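Local coordinates for AT-less polyketide synthase (Streptomyces platensis subsp. rosaceus, PDB 4QYR), which probably joins acyl building blocks by carbon–carbon condensation during isomigrastatin biosynthesis, and is represented here by a ketosynthase domain of the modular enzyme, at residues A[87-92]-A[145-150]; A[79-84]-A[140-145]; A[297-302]-A[412-417]. All coordinates share one frame; numbering follows the deposited sequence. Where two conformers were deposited one is given.

Overall arrangement
Contacts 1 and 2 lie side by side, their centres 9 Å apart, and both use helix 141-147 in the N-terminal half of the ketosynthase. Contact 1 is buried and largely polar, with backbone hydrogen bonding, a helix cap and a histidine ring among carbonyl oxygens. Contact 2 is at the surface, has no hydrogen bond across it, and depends on one aromatic ring, covered on a face and touched at its edge. Thr145 belongs to both, and both also meet the second subunit. Contact 3 is on the opposite side of the chain's centre, about 41 Å from contact 1 between centres; partly buried, it combines a backbone bond, a water and a CH-pi contact where two strands begin.

Contact 1 (A[87-92]-A[145-150]); sequences LMDPQH and TGNAHS
Asp89 and Gly146 make the straighter of the two hydrogen bonds across this contact, Asp89 N to Gly146 O at 2.8 Å with an N-H...O angle of 160°. A weak one runs from Asn147 ND2 to Leu87 O (3.0 Å); the same amide nitrogen also donates to Thr143 O, one turn back in helix 141-147. Being a glycine, residue 146 lets Leu87 O lie 3.7 Å from Gly146 CA, and the two backbones come close, Met88 CA and Gly146 CA being 4.0 Å apart.

The side chain of Asp89 caps the helix that starts at Pro90. Gln91 N reaches Asp89 OD1 from above the carboxylate plane, at 3.1 Å, whereas Gln91 NE2 meets the syn lone pair of Asp89 OD2 at 2.9 Å. Both carboxylate oxygens are thus gripped, and Gln91 itself is tied to Gly125 and Leu202.

Packing centres on the His92 imidazole. Gly146 O sits over one face, displaced toward the rim, while Ala148 O approaches CE1 at the ring edge. Tyr128 of helix 127-135 packs against Asp89.

The arrangement is a capped helix N-terminus set against the junction of helices 141-147 and 149-160, within the N-terminal half of the thiolase-type ketosynthase fold.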
ATOM      1  N   LEU A  87      19.455  10.049  11.035  1.00 40.41           N
ATOM      2  CA  LEU A  87      18.538  10.666  10.106  1.00 39.72           C
ATOM      3  C   LEU A  87      17.448   9.672   9.752  1.00 50.39           C
ATOM      4  O   LEU A  87      16.614   9.934   8.879  1.00 51.55           O
ATOM      5  CB  LEU A  87      19.270  11.129   8.856  1.00 40.96           C
ATOM      6  CG  LEU A  87      20.406  12.084   9.200  1.00 51.06           C
ATOM      7  CD1 LEU A  87      21.303  12.349   8.010  1.00 48.79           C
ATOM      8  CD2 LEU A  87      19.832  13.387   9.743  1.00 54.47           C
HETATM    9  N   MSE A  88      17.452   8.531  10.436  1.00 44.61           N
HETATM   10  CA  MSE A  88      16.475   7.488  10.155  1.00 41.87           C
HETATM   11  C   MSE A  88      15.302   7.562  11.098  1.00 41.46           C
HETATM   12  O   MSE A  88      15.479   7.472  12.304  1.00 44.25           O
HETATM   13  CB  MSE A  88      17.097   6.107  10.255  1.00 42.08           C
HETATM   14  CG  MSE A  88      16.136   5.005   9.825  1.00 39.77           C
HETATM   15 SE   MSE A  88      17.011   3.261   9.718  0.64 45.75          SE
HETATM   16  CE  MSE A  88      18.652   3.834   8.821  1.00 56.64           C
ATOM     17  N   ASP A  89      14.116   7.741  10.529  1.00 39.53           N
ATOM     18  CA  ASP A  89      12.858   7.748  11.260  1.00 37.17           C
ATOM     19  C   ASP A  89      12.868   6.645  12.291  1.00 35.18           C
ATOM     20  O   ASP A  89      13.055   5.486  11.944  1.00 30.37           O
ATOM     21  CB  ASP A  89      11.702   7.560  10.273  1.00 39.66           C
ATOM     22  CG  ASP A  89      10.325   7.587  10.930  1.00 37.93           C
ATOM     23  OD1 ASP A  89      10.215   7.944  12.115  1.00 38.53           O
ATOM     24  OD2 ASP A  89       9.333   7.295  10.218  1.00 34.94           O
ATOM     25  N   PRO A  90      12.717   7.010  13.573  1.00 37.09           N
ATOM     26  CA  PRO A  90      12.625   6.026  14.646  1.00 35.30           C
ATOM     27  C   PRO A  90      11.571   4.961  14.368  1.00 29.30           C
ATOM     28  O   PRO A  90      11.710   3.845  14.846  1.00 28.84           O
ATOM     29  CB  PRO A  90      12.257   6.886  15.852  1.00 32.36           C
ATOM     30  CG  PRO A  90      12.957   8.141  15.585  1.00 33.91           C
ATOM     31  CD  PRO A  90      12.736   8.374  14.120  1.00 37.27           C
ATOM     32  N   GLN A  91      10.550   5.294  13.588  1.00 28.51           N
ATOM     33  CA  GLN A  91       9.576   4.302  13.152  1.00 29.30           C
ATOM     34  C   GLN A  91      10.251   3.171  12.371  1.00 29.45           C
ATOM     35  O   GLN A  91       9.948   1.999  12.576  1.00 29.15           O
ATOM     36  CB  GLN A  91       8.480   4.951  12.308  1.00 26.62           C
ATOM     37  CG  GLN A  91       7.682   6.021  13.049  1.00 27.49           C
ATOM     38  CD  GLN A  91       6.432   6.433  12.298  1.00 30.04           C
ATOM     39  OE1 GLN A  91       5.316   6.345  12.813  1.00 33.16           O
ATOM     40  NE2 GLN A  91       6.609   6.882  11.072  1.00 28.81           N
ATOM     41  N   HIS A  92      11.181   3.504  11.488  1.00 31.43           N
ATOM     42  CA  HIS A  92      11.880   2.453  10.767  1.00 33.80           C
ATOM     43  C   HIS A  92      12.751   1.666  11.727  1.00 26.78           C
ATOM     44  O   HIS A  92      12.935   0.468  11.566  1.00 26.29           O
ATOM     45  CB  HIS A  92      12.739   3.015   9.634  1.00 38.69           C
ATOM     46  CG  HIS A  92      11.978   3.833   8.636  1.00 43.21           C
ATOM     47  ND1 HIS A  92      12.411   4.005   7.342  1.00 45.49           N
ATOM     48  CD2 HIS A  92      10.830   4.539   8.745  1.00 48.02           C
ATOM     49  CE1 HIS A  92      11.564   4.786   6.694  1.00 49.27           C
ATOM     50  NE2 HIS A  92      10.593   5.119   7.523  1.00 51.57           N
ATOM     51  N   THR A 145      16.264   8.299   2.195  1.00 39.19           N
ATOM     52  CA  THR A 145      16.233   6.917   2.586  1.00 35.10           C
ATOM     53  C   THR A 145      15.662   6.711   3.994  1.00 35.38           C
ATOM     54  O   THR A 145      14.958   5.734   4.265  1.00 28.41           O
ATOM     55  CB  THR A 145      17.646   6.349   2.494  1.00 40.84           C
ATOM     56  OG1 THR A 145      17.798   5.700   1.229  1.00 38.87           O
ATOM     57  CG2 THR A 145      17.950   5.371   3.640  1.00 49.65           C
ATOM     58  N   GLY A 146      15.958   7.641   4.894  1.00 35.63           N
ATOM     59  CA  GLY A 146      15.617   7.437   6.287  1.00 33.21           C
ATOM     60  C   GLY A 146      14.184   7.761   6.607  1.00 32.11           C
ATOM     61  O   GLY A 146      13.718   7.571   7.731  1.00 33.82           O
ATOM     62  N   ASN A 147      13.469   8.260   5.613  1.00 33.94           N
ATOM     63  CA  ASN A 147      12.149   8.772   5.884  1.00 30.89           C
ATOM     64  C   ASN A 147      11.078   8.445   4.879  1.00 32.09           C
ATOM     65  O   ASN A 147       9.921   8.754   5.110  1.00 39.64           O
ATOM     66  CB  ASN A 147      12.244  10.266   6.058  1.00 31.78           C
ATOM     67  CG  ASN A 147      12.861  10.620   7.369  1.00 37.74           C
ATOM     68  OD1 ASN A 147      12.183  10.577   8.402  1.00 41.44           O
ATOM     69  ND2 ASN A 147      14.166  10.914   7.361  1.00 38.08           N
ATOM     70  N   ALA A 148      11.442   7.809   3.781  1.00 29.12           N
ATOM     71  CA  ALA A 148      10.443   7.347   2.834  1.00 29.60           C
ATOM     72  C   ALA A 148       9.716   6.121   3.401  1.00 33.05           C
ATOM     73  O   ALA A 148      10.352   5.210   3.931  1.00 32.71           O
ATOM     74  CB  ALA A 148      11.098   7.028   1.518  1.00 25.29           C
ATOM     75  N   HIS A 149       8.390   6.087   3.300  1.00 35.48           N
ATOM     76  CA  HIS A 149       7.645   4.961   3.876  1.00 35.40           C
ATOM     77  C   HIS A 149       8.003   3.636   3.212  1.00 32.52           C
ATOM     78  O   HIS A 149       8.030   2.587   3.861  1.00 34.02           O
ATOM     79  CB  HIS A 149       6.145   5.188   3.766  1.00 39.08           C
ATOM     80  CG  HIS A 149       5.620   6.233   4.699  1.00 45.33           C
ATOM     81  ND1 HIS A 149       6.341   6.693   5.778  1.00 45.58           N
ATOM     82  CD2 HIS A 149       4.448   6.911   4.711  1.00 48.37           C
ATOM     83  CE1 HIS A 149       5.635   7.610   6.416  1.00 45.85           C
ATOM     84  NE2 HIS A 149       4.484   7.760   5.789  1.00 47.37           N
ATOM     85  N   SER A 150       8.255   3.688   1.913  1.00 27.89           N
ATOM     86  CA  SER A 150       8.717   2.521   1.181  1.00 29.08           C
ATOM     87  C   SER A 150       9.928   1.888   1.834  1.00 33.57           C
ATOM     88  O   SER A 150      10.064   0.667   1.864  1.00 37.61           O
ATOM     89  CB  SER A 150       9.062   2.902  -0.248  1.00 33.89           C
ATOM     90  OG  SER A 150       9.608   4.210  -0.273  1.00 39.15           O
TER

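Contact 2 (A[79-84]-A[140-145]); sequences HLSRLE and DGFTAT
Glu84 and Phe142 bring the two backbones nearest each other, with their CA atoms 5.5 Å apart, where the first turn of helix 82-86 faces the first turn of helix 141-147. No hydrogen bond spans the gap; the contact is made by the Phe142 ring and the side chain laid over it. Glu84 CB stands 3.6 Å from the ring centroid, only 2° off the ring normal, a CH-pi contact over the middle of the face. From there CG leaves anti to the backbone N (chi1 174°) and the chain stays extended, which carries the carboxyl group to the CE1 side of the ring. Glu84 CD comes within 3.6 Å of Phe142 CE1, and the carboxylate plane is stacked at 16° to that of the ring. The same face therefore meets CB over its centre, CG on its CD1 and CE1 side, and the flat carboxylate near CE1.

Leu83 comes from another direction. Its CG lies near the ring plane at the edge, 4.2 Å from Phe142 CD2, and the two side chains cross at about a right angle. Ser81, at the N-cap position of helix 82-86, places OG 4.0 Å from Phe142 CZ.

The start of helix 141-147 is secured by a capping box. Asp140 OD2 accepts from Phe142 N at 3.0 Å, and Thr143 OG1 accepts from Asp140 N at 3.1 Å.

Around this surface pair, Thr143 packs onto His129 and Leu132 of helix 127-135, and Arg82 forms a salt bridge with Glu86 one turn on. Beyond helix 141-147 lies the second subunit, where Ala144 touches Ala211 and Thr145 touches Phe425, both of that neighbouring chain.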
ATOM      1  N   HIS A  79      24.357  -2.722  11.020  0.51 50.78           N
ATOM      2  CA  HIS A  79      25.504  -2.144  10.336  0.51 53.60           C
ATOM      3  C   HIS A  79      25.168  -0.770   9.738  0.51 56.65           C
ATOM      4  O   HIS A  79      25.059  -0.619   8.523  0.51 56.72           O
ATOM      5  CB  HIS A  79      26.012  -3.113   9.261  0.51 54.79           C
ATOM      6  CG  HIS A  79      26.245  -4.505   9.771  0.51 55.02           C
ATOM      7  ND1 HIS A  79      27.471  -4.930  10.237  0.51 58.33           N
ATOM      8  CD2 HIS A  79      25.407  -5.562   9.889  0.51 52.45           C
ATOM      9  CE1 HIS A  79      27.377  -6.192  10.627  0.51 58.07           C
ATOM     10  NE2 HIS A  79      26.136  -6.596  10.425  0.51 55.24           N
ATOM     11  N   LEU A  80      25.002   0.223  10.608  1.00 54.62           N
ATOM     12  CA  LEU A  80      24.699   1.579  10.187  1.00 50.28           C
ATOM     13  C   LEU A  80      25.593   2.641  10.845  1.00 49.07           C
ATOM     14  O   LEU A  80      25.823   2.617  12.055  1.00 46.13           O
ATOM     15  CB  LEU A  80      23.242   1.910  10.478  1.00 38.57           C
ATOM     16  CG  LEU A  80      22.125   1.021   9.944  1.00 42.58           C
ATOM     17  CD1 LEU A  80      20.795   1.383  10.619  1.00 37.41           C
ATOM     18  CD2 LEU A  80      22.002   1.167   8.446  1.00 36.13           C
ATOM     19  N   SER A  81      26.091   3.558  10.014  1.00 44.31           N
ATOM     20  CA  SER A  81      26.655   4.841  10.417  1.00 49.12           C
ATOM     21  C   SER A  81      25.855   5.403  11.569  1.00 45.66           C
ATOM     22  O   SER A  81      24.630   5.255  11.581  1.00 43.53           O
ATOM     23  CB  SER A  81      26.573   5.845   9.253  1.00 54.66           C
ATOM     24  OG  SER A  81      26.599   5.203   7.977  1.00 59.81           O
ATOM     25  N   ARG A  82      26.490   6.073  12.523  1.00 47.69           N
ATOM     26  CA  ARG A  82      25.688   6.837  13.477  1.00 52.74           C
ATOM     27  C   ARG A  82      24.854   7.869  12.710  1.00 55.50           C
ATOM     28  O   ARG A  82      23.671   8.062  12.979  1.00 59.91           O
ATOM     29  CB  ARG A  82      26.545   7.535  14.536  1.00 50.11           C
ATOM     30  CG  ARG A  82      25.759   8.617  15.264  1.00 50.29           C
ATOM     31  CD  ARG A  82      26.385   9.105  16.543  1.00 52.79           C
ATOM     32  NE  ARG A  82      26.382   8.100  17.599  1.00 52.42           N
ATOM     33  CZ  ARG A  82      25.352   7.851  18.401  1.00 57.35           C
ATOM     34  NH1 ARG A  82      24.213   8.518  18.266  1.00 49.75           N
ATOM     35  NH2 ARG A  82      25.455   6.915  19.333  1.00 60.73           N
ATOM     36  N   LEU A  83      25.483   8.509  11.734  1.00 54.98           N
ATOM     37  CA  LEU A  83      24.815   9.472  10.872  1.00 57.51           C
ATOM     38  C   LEU A  83      23.624   8.886  10.081  1.00 56.78           C
ATOM     39  O   LEU A  83      22.570   9.506   9.992  1.00 55.29           O
ATOM     40  CB  LEU A  83      25.842  10.067   9.917  1.00 61.92           C
ATOM     41  CG  LEU A  83      25.326  11.158   8.982  1.00 68.32           C
ATOM     42  CD1 LEU A  83      24.675  12.312   9.751  1.00 68.22           C
ATOM     43  CD2 LEU A  83      26.470  11.650   8.109  1.00 75.70           C
ATOM     44  N   GLU A  84      23.777   7.696   9.511  1.00 56.71           N
ATOM     45  CA  GLU A  84      22.664   7.087   8.788  1.00 54.84           C
ATOM     46  C   GLU A  84      21.511   6.802   9.739  1.00 55.70           C
ATOM     47  O   GLU A  84      20.340   6.891   9.373  1.00 59.93           O
ATOM     48  CB  GLU A  84      23.094   5.798   8.089  1.00 57.51           C
ATOM     49  CG  GLU A  84      21.942   5.063   7.443  1.00 62.97           C
ATOM     50  CD  GLU A  84      22.373   4.020   6.423  1.00 72.88           C
ATOM     51  OE1 GLU A  84      23.553   3.585   6.474  1.00 78.43           O
ATOM     52  OE2 GLU A  84      21.522   3.646   5.570  1.00 73.19           O
ATOM     53  N   ASP A 140      20.535  15.238   3.823  1.00 60.74           N
ATOM     54  CA  ASP A 140      21.585  14.323   3.395  1.00 62.59           C
ATOM     55  C   ASP A 140      20.953  13.232   2.549  1.00 54.88           C
ATOM     56  O   ASP A 140      19.737  13.127   2.488  1.00 55.33           O
ATOM     57  CB  ASP A 140      22.336  13.708   4.584  1.00 69.26           C
ATOM     58  CG  ASP A 140      23.437  12.739   4.143  1.00 77.40           C
ATOM     59  OD1 ASP A 140      24.256  13.113   3.269  1.00 80.72           O
ATOM     60  OD2 ASP A 140      23.454  11.588   4.629  1.00 78.29           O
ATOM     61  N   GLY A 141      21.786  12.441   1.885  1.00 51.25           N
ATOM     62  CA  GLY A 141      21.341  11.254   1.190  1.00 48.38           C
ATOM     63  C   GLY A 141      20.681  10.254   2.114  1.00 45.81           C
ATOM     64  O   GLY A 141      19.863   9.460   1.667  1.00 50.09           O
ATOM     65  N   PHE A 142      21.007  10.296   3.399  1.00 42.27           N
ATOM     66  CA  PHE A 142      20.412   9.362   4.345  1.00 43.46           C
ATOM     67  C   PHE A 142      19.022   9.788   4.784  1.00 45.97           C
ATOM     68  O   PHE A 142      18.241   8.957   5.273  1.00 49.09           O
ATOM     69  CB  PHE A 142      21.294   9.194   5.583  1.00 46.74           C
ATOM     70  CG  PHE A 142      22.553   8.414   5.333  1.00 47.65           C
ATOM     71  CD1 PHE A 142      22.536   7.286   4.530  1.00 45.18           C
ATOM     72  CD2 PHE A 142      23.767   8.836   5.880  1.00 47.36           C
ATOM     73  CE1 PHE A 142      23.705   6.586   4.292  1.00 46.35           C
ATOM     74  CE2 PHE A 142      24.921   8.143   5.650  1.00 42.51           C
ATOM     75  CZ  PHE A 142      24.898   7.021   4.853  1.00 46.83           C
ATOM     76  N   THR A 143      18.713  11.075   4.634  1.00 46.38           N
ATOM     77  CA  THR A 143      17.418  11.581   5.094  1.00 46.63           C
ATOM     78  C   THR A 143      16.286  11.001   4.271  1.00 40.77           C
ATOM     79  O   THR A 143      15.306  10.500   4.820  1.00 34.32           O
ATOM     80  CB  THR A 143      17.296  13.096   5.011  1.00 51.06           C
ATOM     81  OG1 THR A 143      18.481  13.725   5.517  1.00 57.11           O
ATOM     82  CG2 THR A 143      16.081  13.540   5.815  1.00 48.35           C
ATOM     83  N   ALA A 144      16.443  11.079   2.952  1.00 41.94           N
ATOM     84  CA  ALA A 144      15.458  10.564   2.004  1.00 42.89           C
ATOM     85  C   ALA A 144      15.192   9.073   2.228  1.00 41.89           C
ATOM     86  O   ALA A 144      14.051   8.640   2.403  1.00 41.47           O
ATOM     87  CB  ALA A 144      15.932  10.805   0.595  1.00 43.35           C
ATOM     88  N   THR A 145      16.264   8.299   2.195  1.00 39.19           N
ATOM     89  CA  THR A 145      16.233   6.917   2.586  1.00 35.10           C
ATOM     90  C   THR A 145      15.662   6.711   3.994  1.00 35.38           C
ATOM     91  O   THR A 145      14.958   5.734   4.265  1.00 28.41           O
ATOM     92  CB  THR A 145      17.646   6.349   2.494  1.00 40.84           C
ATOM     93  OG1 THR A 145      17.798   5.700   1.229  1.00 38.87           O
ATOM     94  CG2 THR A 145      17.950   5.371   3.640  1.00 49.65           C
TER

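Contact 3 (A[297-302]-A[412-417]); sequences PDSIGY and RPWPLR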
ATOM      1  N   PRO A 297     -22.040 -16.851  13.310  1.00 57.51           N
ATOM      2  CA  PRO A 297     -21.897 -15.769  14.302  1.00 56.21           C
ATOM      3  C   PRO A 297     -22.177 -16.187  15.762  1.00 60.60           C
ATOM      4  O   PRO A 297     -21.710 -15.510  16.688  1.00 60.70           O
ATOM      5  CB  PRO A 297     -22.912 -14.723  13.828  1.00 52.02           C
ATOM      6  CG  PRO A 297     -23.883 -15.478  12.986  1.00 53.28           C
ATOM      7  CD  PRO A 297     -23.106 -16.581  12.332  1.00 55.08           C
ATOM      8  N   ASP A 298     -22.903 -17.286  15.964  1.00 60.21           N
ATOM      9  CA  ASP A 298     -23.098 -17.832  17.300  1.00 56.38           C
ATOM     10  C   ASP A 298     -21.782 -18.338  17.842  1.00 64.79           C
ATOM     11  O   ASP A 298     -21.664 -18.669  19.018  1.00 69.40           O
ATOM     12  CB  ASP A 298     -24.103 -18.976  17.289  1.00 65.95           C
ATOM     13  CG  ASP A 298     -25.511 -18.516  16.992  1.00 73.57           C
ATOM     14  OD1 ASP A 298     -25.777 -17.295  17.088  1.00 76.61           O
ATOM     15  OD2 ASP A 298     -26.357 -19.380  16.666  1.00 77.71           O
ATOM     16  N   SER A 299     -20.805 -18.422  16.949  1.00 60.84           N
ATOM     17  CA  SER A 299     -19.485 -18.962  17.219  1.00 54.74           C
ATOM     18  C   SER A 299     -18.493 -17.921  17.728  1.00 50.90           C
ATOM     19  O   SER A 299     -17.448 -18.269  18.273  1.00 49.70           O
ATOM     20  CB  SER A 299     -18.978 -19.634  15.934  1.00 52.76           C
ATOM     21  OG  SER A 299     -17.572 -19.657  15.844  1.00 54.16           O
ATOM     22  N   ILE A 300     -18.820 -16.644  17.562  1.00 49.03           N
ATOM     23  CA  ILE A 300     -17.912 -15.593  18.004  1.00 47.73           C
ATOM     24  C   ILE A 300     -18.152 -15.262  19.470  1.00 51.01           C
ATOM     25  O   ILE A 300     -19.294 -15.074  19.889  1.00 55.66           O
ATOM     26  CB  ILE A 300     -18.051 -14.322  17.164  1.00 44.03           C
ATOM     27  CG1 ILE A 300     -18.023 -14.659  15.672  1.00 43.42           C
ATOM     28  CG2 ILE A 300     -16.961 -13.335  17.517  1.00 41.92           C
ATOM     29  CD1 ILE A 300     -16.806 -15.384  15.187  1.00 42.24           C
ATOM     30  N   GLY A 301     -17.072 -15.214  20.249  1.00 50.00           N
ATOM     31  CA  GLY A 301     -17.163 -14.977  21.680  1.00 49.91           C
ATOM     32  C   GLY A 301     -16.830 -13.555  22.109  1.00 47.68           C
ATOM     33  O   GLY A 301     -17.351 -13.063  23.117  1.00 49.20           O
ATOM     34  N   TYR A 302     -15.955 -12.897  21.352  1.00 44.76           N
ATOM     35  CA  TYR A 302     -15.483 -11.557  21.688  1.00 42.58           C
ATOM     36  C   TYR A 302     -15.283 -10.733  20.432  1.00 44.21           C
ATOM     37  O   TYR A 302     -14.927 -11.262  19.385  1.00 39.50           O
ATOM     38  CB  TYR A 302     -14.174 -11.627  22.474  1.00 42.01           C
ATOM     39  CG  TYR A 302     -13.549 -10.285  22.810  1.00 46.76           C
ATOM     40  CD1 TYR A 302     -13.966  -9.562  23.922  1.00 50.29           C
ATOM     41  CD2 TYR A 302     -12.518  -9.756  22.044  1.00 46.39           C
ATOM     42  CE1 TYR A 302     -13.392  -8.338  24.258  1.00 48.07           C
ATOM     43  CE2 TYR A 302     -11.935  -8.525  22.365  1.00 48.32           C
ATOM     44  CZ  TYR A 302     -12.386  -7.827  23.479  1.00 51.22           C
ATOM     45  OH  TYR A 302     -11.841  -6.614  23.822  1.00 55.10           O
ATOM     46  N   ARG A 412     -21.659 -29.148  21.094  1.00116.29           N
ATOM     47  CA  ARG A 412     -20.265 -29.120  20.653  1.00112.62           C
ATOM     48  C   ARG A 412     -19.656 -27.750  20.943  1.00105.66           C
ATOM     49  O   ARG A 412     -20.267 -26.723  20.644  1.00108.13           O
ATOM     50  CB  ARG A 412     -20.170 -29.415  19.156  1.00119.13           C
ATOM     51  CG  ARG A 412     -20.980 -30.608  18.698  1.00129.26           C
ATOM     52  CD  ARG A 412     -20.255 -31.421  17.635  1.00132.85           C
ATOM     53  NE  ARG A 412     -21.028 -32.589  17.216  1.00141.36           N
ATOM     54  CZ  ARG A 412     -22.211 -32.542  16.605  1.00146.41           C
ATOM     55  NH1 ARG A 412     -22.829 -33.674  16.278  1.00152.41           N
ATOM     56  NH2 ARG A 412     -22.774 -31.375  16.303  1.00143.92           N
ATOM     57  N   PRO A 413     -18.463 -27.717  21.547  1.00 92.13           N
ATOM     58  CA  PRO A 413     -17.782 -26.426  21.724  1.00 83.28           C
ATOM     59  C   PRO A 413     -16.824 -26.041  20.575  1.00 74.22           C
ATOM     60  O   PRO A 413     -15.921 -26.800  20.251  1.00 74.02           O
ATOM     61  CB  PRO A 413     -17.011 -26.627  23.034  1.00 81.48           C
ATOM     62  CG  PRO A 413     -16.764 -28.089  23.106  1.00 82.97           C
ATOM     63  CD  PRO A 413     -17.891 -28.778  22.387  1.00 88.77           C
ATOM     64  N   TRP A 414     -17.034 -24.875  19.965  1.00 70.32           N
ATOM     65  CA  TRP A 414     -16.067 -24.320  19.016  1.00 68.63           C
ATOM     66  C   TRP A 414     -14.779 -23.967  19.733  1.00 68.08           C
ATOM     67  O   TRP A 414     -14.766 -23.813  20.958  1.00 68.99           O
ATOM     68  CB  TRP A 414     -16.594 -23.050  18.326  1.00 66.95           C
ATOM     69  CG  TRP A 414     -17.627 -23.241  17.244  1.00 70.94           C
ATOM     70  CD1 TRP A 414     -17.411 -23.599  15.934  1.00 69.86           C
ATOM     71  CD2 TRP A 414     -19.040 -23.043  17.376  1.00 72.83           C
ATOM     72  NE1 TRP A 414     -18.610 -23.650  15.254  1.00 69.82           N
ATOM     73  CE2 TRP A 414     -19.621 -23.312  16.116  1.00 72.29           C
ATOM     74  CE3 TRP A 414     -19.867 -22.666  18.437  1.00 72.62           C
ATOM     75  CZ2 TRP A 414     -20.989 -23.216  15.896  1.00 75.06           C
ATOM     76  CZ3 TRP A 414     -21.222 -22.572  18.216  1.00 76.33           C
ATOM     77  CH2 TRP A 414     -21.773 -22.846  16.955  1.00 77.17           C
ATOM     78  N   PRO A 415     -13.685 -23.828  18.969  1.00 66.21           N
ATOM     79  CA  PRO A 415     -12.520 -23.122  19.499  1.00 62.38           C
ATOM     80  C   PRO A 415     -12.906 -21.682  19.804  1.00 59.59           C
ATOM     81  O   PRO A 415     -13.858 -21.170  19.207  1.00 63.36           O
ATOM     82  CB  PRO A 415     -11.511 -23.186  18.347  1.00 62.63           C
ATOM     83  CG  PRO A 415     -12.348 -23.435  17.113  1.00 61.85           C
ATOM     84  CD  PRO A 415     -13.462 -24.306  17.592  1.00 66.38           C
ATOM     85  N   LEU A 416     -12.201 -21.038  20.721  1.00 54.09           N
ATOM     86  CA  LEU A 416     -12.429 -19.624  20.962  1.00 50.83           C
ATOM     87  C   LEU A 416     -12.269 -18.853  19.659  1.00 48.13           C
ATOM     88  O   LEU A 416     -11.328 -19.093  18.907  1.00 48.51           O
ATOM     89  CB  LEU A 416     -11.458 -19.095  22.016  1.00 50.26           C
ATOM     90  CG  LEU A 416     -11.732 -19.358  23.501  1.00 51.37           C
ATOM     91  CD1 LEU A 416     -11.839 -20.820  23.793  1.00 54.87           C
ATOM     92  CD2 LEU A 416     -10.620 -18.740  24.327  1.00 47.08           C
ATOM     93  N   ARG A 417     -13.197 -17.947  19.374  1.00 48.19           N
ATOM     94  CA  ARG A 417     -13.117 -17.109  18.170  1.00 45.37           C
ATOM     95  C   ARG A 417     -13.385 -15.654  18.507  1.00 41.88           C
ATOM     96  O   ARG A 417     -14.047 -15.352  19.486  1.00 43.04           O
ATOM     97  CB  ARG A 417     -14.110 -17.569  17.107  1.00 46.06           C
ATOM     98  CG  ARG A 417     -13.958 -19.010  16.695  1.00 46.63           C
ATOM     99  CD  ARG A 417     -14.574 -19.226  15.338  1.00 47.56           C
ATOM    100  NE  ARG A 417     -14.484 -20.616  14.928  1.00 49.67           N
ATOM    101  CZ  ARG A 417     -15.327 -21.199  14.088  1.00 59.87           C
ATOM    102  NH1 ARG A 417     -16.338 -20.507  13.576  1.00 61.56           N
ATOM    103  NH2 ARG A 417     -15.171 -22.480  13.774  1.00 63.02           N
TER
HETATM  104  O   HOH W   1     -15.641 -18.628  21.210  1.00 45.23           O
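Gly301 and Arg417 supply the direct backbone hydrogen bond of this contact: Gly301 N donates to Arg417 O at 3.1 Å, with an N-H...O angle of 163°. The donor stands above the carbonyl plane, 42° out of it. A water adds a second, looser bridge, accepting from Arg417 N at 3.1 Å and donating weakly to Ser299 O.

These bonds lie where two neighbouring parallel strands of the large mixed sheet begin, 302-304 and 417-423, in the C-terminal half of the thiolase-type ketosynthase fold. Tyr302 continues the pairing through a backbone bond with Gly419, while Gly301 is also bonded to Ala343 in strand 342-345, on the other flank of strand 302-304.

Before strand 302-304, Ser299 and Trp414 meet through their side chains. Ser299 CB sits over the face of Trp414, 3.8 Å from the centroid of the five-membered ring and 16° off its normal, a CH-pi contact. Within its own segment the indole also meets Arg417: Trp414 CD1 lies over one face of the guanidinium, offset toward the rim. Arg417 runs extended from CG to NE, passing the Ser299 hydroxyl, and its NE has a long, weak ion pair with Glu435.

Next to the backbone bond, Ile300 CD1 meets Arg417 CB at 4.0 Å, the two side chains crossing at about a right angle, and Ile300 also touches Tyr325 of helix 313-331 and Val433 of strand 428-435.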